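Catalase (Corynebacterium glutamicum, PDB 4B7H) catalyses the breakdown of hydrogen peroxide to water and oxygen at a haem, binds NADPH, and is inhibited by nitric oxide. Local coordinates at residues T199-R204 and D237-A242; W271-Q276 and G308-N313. One frame throughout, in Å; residues are numbered along the deposited sequence.

Interaction 1. Residues T199-R204 and D237-A242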
# COMPACT_ATOMS: atom_id res chain seq x y z
N THR A 199 -8.39 -19.80 -30.12
CA THR A 199 -6.94 -19.94 -30.21
C THR A 199 -6.34 -19.23 -31.43
O THR A 199 -5.75 -19.88 -32.29
CB THR A 199 -6.51 -21.43 -30.21
OG1 THR A 199 -7.21 -22.15 -31.24
CG2 THR A 199 -6.82 -22.08 -28.87
N PRO A 200 -6.44 -17.89 -31.48
CA PRO A 200 -5.79 -17.16 -32.57
C PRO A 200 -4.28 -17.31 -32.47
O PRO A 200 -3.76 -17.36 -31.35
CB PRO A 200 -6.18 -15.69 -32.31
CG PRO A 200 -7.13 -15.70 -31.13
CD PRO A 200 -6.92 -16.99 -30.41
N LYS A 201 -3.57 -17.37 -33.59
CA LYS A 201 -2.13 -17.60 -33.53
C LYS A 201 -1.38 -16.42 -32.91
O LYS A 201 -0.43 -16.62 -32.15
CB LYS A 201 -1.55 -17.91 -34.91
CG LYS A 201 -2.03 -19.22 -35.50
CD LYS A 201 -1.29 -19.57 -36.77
CE LYS A 201 -1.82 -20.87 -37.37
NZ LYS A 201 -0.98 -21.35 -38.50
N THR A 202 -1.78 -15.20 -33.26
CA THR A 202 -1.07 -14.00 -32.82
C THR A 202 -2.06 -12.92 -32.43
O THR A 202 -3.28 -13.06 -32.63
CB THR A 202 -0.17 -13.41 -33.94
OG1 THR A 202 -0.99 -12.72 -34.88
CG2 THR A 202 0.64 -14.50 -34.65
N SER A 203 -1.54 -11.82 -31.90
CA SER A 203 -2.36 -10.65 -31.64
C SER A 203 -2.74 -9.91 -32.92
O SER A 203 -3.72 -9.16 -32.93
CB SER A 203 -1.62 -9.68 -30.73
OG SER A 203 -1.35 -10.27 -29.48
N ARG A 204 -1.95 -10.11 -33.98
CA ARG A 204 -2.16 -9.41 -35.24
C ARG A 204 -3.22 -10.08 -36.11
O ARG A 204 -3.81 -9.44 -36.99
CB ARG A 204 -0.85 -9.34 -36.03
CG ARG A 204 0.31 -8.72 -35.24
CD ARG A 204 1.60 -8.71 -36.05
NE ARG A 204 2.15 -10.05 -36.22
CZ ARG A 204 2.41 -10.62 -37.39
NH1 ARG A 204 2.18 -9.98 -38.53
NH2 ARG A 204 2.91 -11.85 -37.41
N ASP A 237 -6.29 -15.94 -38.15
CA ASP A 237 -5.46 -17.12 -38.35
C ASP A 237 -5.39 -17.85 -37.01
O ASP A 237 -4.97 -17.26 -36.02
CB ASP A 237 -4.06 -16.70 -38.82
CG ASP A 237 -3.23 -17.86 -39.33
OD1 ASP A 237 -3.78 -18.97 -39.48
OD2 ASP A 237 -2.03 -17.65 -39.58
N CYS A 238 -5.84 -19.10 -36.97
CA CYS A 238 -6.02 -19.80 -35.70
C CYS A 238 -5.28 -21.12 -35.63
O CYS A 238 -5.22 -21.86 -36.62
CB CYS A 238 -7.51 -20.06 -35.44
SG CYS A 238 -8.56 -18.60 -35.47
N PHE A 239 -4.73 -21.42 -34.45
CA PHE A 239 -4.21 -22.74 -34.13
C PHE A 239 -5.39 -23.69 -33.93
O PHE A 239 -6.50 -23.25 -33.62
CB PHE A 239 -3.44 -22.71 -32.81
CG PHE A 239 -2.10 -22.04 -32.90
CD1 PHE A 239 -1.17 -22.41 -33.86
CD2 PHE A 239 -1.77 -21.04 -31.99
CE1 PHE A 239 0.06 -21.77 -33.93
CE2 PHE A 239 -0.54 -20.40 -32.06
CZ PHE A 239 0.38 -20.77 -33.02
N THR A 240 -5.15 -24.98 -34.10
CA THR A 240 -6.07 -25.97 -33.56
C THR A 240 -5.85 -26.06 -32.05
O THR A 240 -4.89 -25.49 -31.52
CB THR A 240 -5.82 -27.36 -34.15
OG1 THR A 240 -4.49 -27.77 -33.81
CG2 THR A 240 -5.98 -27.34 -35.66
N ASP A 241 -6.72 -26.79 -31.36
CA ASP A 241 -6.59 -27.00 -29.92
C ASP A 241 -5.23 -27.61 -29.61
O ASP A 241 -4.51 -27.13 -28.72
CB ASP A 241 -7.72 -27.91 -29.44
CG ASP A 241 -7.95 -27.85 -27.94
OD1 ASP A 241 -7.90 -26.74 -27.36
OD2 ASP A 241 -8.19 -28.92 -27.34
N ALA A 242 -4.84 -28.63 -30.37
CA ALA A 242 -3.56 -29.31 -30.15
C ALA A 242 -2.35 -28.41 -30.42
O ALA A 242 -1.38 -28.41 -29.65
CB ALA A 242 -3.48 -30.58 -30.99
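The phenyl ring of Phe239 carries the aliphatic part of Lys201 on one face: CG of Lys201 stands 3.5 Å from the ring centroid and only 7° off the ring normal, a CH-pi contact over the centre. Near the rim the lysine backbone closes in, with Lys201 CA 3.5 Å from Phe239 CE2, while the carbonyl oxygens of Thr199 and Pro200 approach the ring obliquely. Next to this contact the backbones meet in a single, isolated beta bridge, Pro200 with Cys238, joining the loop after helix 187-194 to the turn that leads into helix 241-250 of the catalase fold. Two backbone bonds flank the bridge. Phe239 N donates to Thr199 O at 2.8 Å, bent at the hydrogen. Lys201 N donates to Asp237 O at the same length and nearly straight (172°). Between them the alpha carbons carry CA-H...O contacts, Cys238 CA to Thr199 O and Pro200 CA to Asp237 O.

Beyond CG the lysine chain is extended and crosses the Asp237 side chain. Its methylenes do most of the touching there: Lys201 CD comes to 3.5 Å from Asp237 OD2, whereas Lys201 NZ reaches Asp237 OD1 only at 3.8 Å, a long salt bridge. The carboxylate is therefore met by the shaft of the chain more closely than by the ammonium group.

Phe239 also touches Ala244 and Val247 of helix 241-250; Thr240 is the N-cap residue, right before that helix. Thr199 packs on Ala244 as well. Its OG1 sits between the backbone N and the carbonyl carbon, and from there Thr199 OG1 donates to Phe239 O at 2.7 Å, approaching from above the carbonyl plane, 49° out of it.

Interaction 2. Residues W271-Q276 and G308-N313; sequences WDVKVQ and GYFILN
Trp271 and Phe310 lie against each other on one face of an antiparallel strand pair, strands 270-279 and 305-314, part of the antiparallel beta-barrel of the catalase fold. The two short segments run at 143° to each other, and the register is fixed by paired bonds between Trp271 and Phe310, with N to O distances of 3.0 Å (Trp271 N to Phe310 O) and 2.9 Å (Phe310 N to Trp271 O).

The main bump is the Trp271 methylene: CB sits over one face of the Phe310 ring, offset toward the rim, 3.9 Å from the centroid. The indole itself is slid aside, its five-membered ring near parallel to the phenyl (17°) but barely overlapping it, and Trp271 CE3 abuts Phe310 CE1 at 3.3 Å. Phe310 CG is set between its backbone N and carbonyl carbon, and the ring beyond it comes to lie against Trp271. At the ring's edge, Val273 CG2 fits against Phe310 CD2 (3.7 Å), its side chain crossing the phenylalanine at about a right angle. Further along the six-membered ring, on the same side of the indole as Phe310 CE1, Leu312 CD1 lies 3.7 Å from Trp271 CZ3. Phe310 and Leu312 both continue onto Leu103 of strand 100-108, and Trp271 NE1 is bonded to Gln206 O.

Opposite this apolar face stand Asp272 and Tyr309, a non-hydrogen-bonded pair. Asp272 is salt-bridged to Arg233, and Tyr309 stacks on His81. A water lies 2.6 Å from Asp272 OD1 and near Gly308 O. Across from Val273, Gly308 brings no side chain, and Gly308 O accepts a bond from Val273 N at 2.7 Å, the donor 40° out of the carbonyl plane.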
# COMPACT_ATOMS: atom_id res chain seq x y z
N TRP A 271 -5.44 -2.49 -38.66
CA TRP A 271 -6.85 -2.87 -38.57
C TRP A 271 -7.70 -1.77 -39.18
O TRP A 271 -7.44 -0.58 -38.96
CB TRP A 271 -7.27 -3.02 -37.11
CG TRP A 271 -6.81 -4.27 -36.43
CD1 TRP A 271 -7.55 -5.39 -36.18
CD2 TRP A 271 -5.49 -4.54 -35.93
NE1 TRP A 271 -6.78 -6.34 -35.55
CE2 TRP A 271 -5.52 -5.85 -35.37
CE3 TRP A 271 -4.30 -3.81 -35.88
CZ2 TRP A 271 -4.40 -6.43 -34.78
CZ3 TRP A 271 -3.18 -4.39 -35.28
CH2 TRP A 271 -3.24 -5.69 -34.74
N ASP A 272 -8.71 -2.16 -39.95
CA ASP A 272 -9.69 -1.20 -40.43
C ASP A 272 -10.76 -0.95 -39.36
O ASP A 272 -11.34 -1.89 -38.82
CB ASP A 272 -10.30 -1.67 -41.74
CG ASP A 272 -9.31 -1.60 -42.88
OD1 ASP A 272 -9.00 -0.47 -43.32
OD2 ASP A 272 -8.83 -2.67 -43.32
N VAL A 273 -10.99 0.33 -39.05
CA VAL A 273 -11.96 0.73 -38.03
C VAL A 273 -13.33 0.95 -38.67
O VAL A 273 -13.47 1.78 -39.57
CB VAL A 273 -11.52 2.03 -37.33
CG1 VAL A 273 -12.56 2.46 -36.29
CG2 VAL A 273 -10.15 1.85 -36.67
N LYS A 274 -14.32 0.19 -38.21
CA LYS A 274 -15.67 0.29 -38.75
C LYS A 274 -16.67 0.33 -37.60
O LYS A 274 -16.35 -0.05 -36.47
CB LYS A 274 -15.97 -0.91 -39.67
CG LYS A 274 -14.90 -1.17 -40.73
CD LYS A 274 -15.32 -2.27 -41.70
CE LYS A 274 -14.21 -2.56 -42.71
NZ LYS A 274 -13.93 -1.38 -43.58
N VAL A 275 -17.87 0.82 -37.89
CA VAL A 275 -18.95 0.81 -36.91
C VAL A 275 -20.24 0.26 -37.50
O VAL A 275 -20.47 0.37 -38.70
CB VAL A 275 -19.24 2.21 -36.33
CG1 VAL A 275 -18.14 2.62 -35.35
CG2 VAL A 275 -19.39 3.25 -37.46
N GLN A 276 -21.05 -0.34 -36.64
CA GLN A 276 -22.47 -0.51 -36.93
C GLN A 276 -23.17 0.68 -36.31
O GLN A 276 -22.83 1.11 -35.21
CB GLN A 276 -23.01 -1.80 -36.31
CG GLN A 276 -22.42 -3.07 -36.87
CD GLN A 276 -22.91 -4.30 -36.14
OE1 GLN A 276 -22.50 -4.55 -35.00
NE2 GLN A 276 -23.78 -5.07 -36.78
N GLY A 308 -11.95 4.48 -40.71
CA GLY A 308 -10.53 4.72 -40.93
C GLY A 308 -9.74 3.46 -40.63
O GLY A 308 -10.28 2.36 -40.76
N TYR A 309 -8.47 3.61 -40.27
CA TYR A 309 -7.66 2.46 -39.89
C TYR A 309 -6.71 2.85 -38.77
O TYR A 309 -6.46 4.04 -38.55
CB TYR A 309 -6.85 1.92 -41.09
CG TYR A 309 -5.74 2.84 -41.55
CD1 TYR A 309 -5.97 3.83 -42.50
CD2 TYR A 309 -4.44 2.71 -41.05
CE1 TYR A 309 -4.95 4.68 -42.93
CE2 TYR A 309 -3.42 3.54 -41.46
CZ TYR A 309 -3.67 4.53 -42.40
OH TYR A 309 -2.63 5.35 -42.81
N PHE A 310 -6.17 1.87 -38.06
CA PHE A 310 -5.06 2.15 -37.17
C PHE A 310 -3.91 1.19 -37.45
O PHE A 310 -4.10 0.09 -37.97
CB PHE A 310 -5.47 2.22 -35.68
CG PHE A 310 -5.85 0.89 -35.06
CD1 PHE A 310 -4.87 0.00 -34.64
CD2 PHE A 310 -7.19 0.57 -34.84
CE1 PHE A 310 -5.22 -1.20 -34.04
CE2 PHE A 310 -7.54 -0.63 -34.25
CZ PHE A 310 -6.55 -1.52 -33.85
N ILE A 311 -2.70 1.65 -37.13
CA ILE A 311 -1.48 0.93 -37.42
C ILE A 311 -0.62 0.90 -36.17
O ILE A 311 -0.58 1.89 -35.42
CB ILE A 311 -0.73 1.59 -38.62
CG1 ILE A 311 0.53 0.82 -39.00
CG2 ILE A 311 -0.45 3.08 -38.35
CD1 ILE A 311 1.15 1.29 -40.31
N LEU A 312 0.04 -0.23 -35.91
CA LEU A 312 0.94 -0.32 -34.76
C LEU A 312 2.36 -0.22 -35.29
O LEU A 312 2.83 -1.12 -35.99
CB LEU A 312 0.74 -1.63 -34.00
CG LEU A 312 -0.69 -1.91 -33.54
CD1 LEU A 312 -0.77 -3.23 -32.76
CD2 LEU A 312 -1.24 -0.76 -32.71
N ASN A 313 3.04 0.89 -34.97
CA ASN A 313 4.37 1.13 -35.53
C ASN A 313 5.46 1.48 -34.52
O ASN A 313 6.54 1.93 -34.91
CB ASN A 313 4.31 2.19 -36.65
CG ASN A 313 3.85 3.55 -36.14
OD1 ASN A 313 3.67 3.77 -34.94
ND2 ASN A 313 3.68 4.49 -37.07
O HOH W 1 -10.62 1.47 -43.88

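In the fold
From the N terminus, the chain leaves helix 187-194 and enters the loop containing 199-204. It then builds strands 208-209, 214-217 and 223-232 before returning at 237-242, where interaction 1 closes that excursion, 32 residues long, and leads into helix 241-250. After helix 254-264, strand 270-279 opens interaction 2, which closes at strand 305-314 after another 31 residues. The two closures follow in series, neither nesting nor crossing. Strand 223-232 pairs with 270-279, so the strands enclosed by interaction 1 belong to the same sheet as interaction 2. The contacts also meet directly: Ser203 O lies 3.4 Å from Trp271 CZ2, packing the loop against the indole although the contact centres are about 21 Å apart.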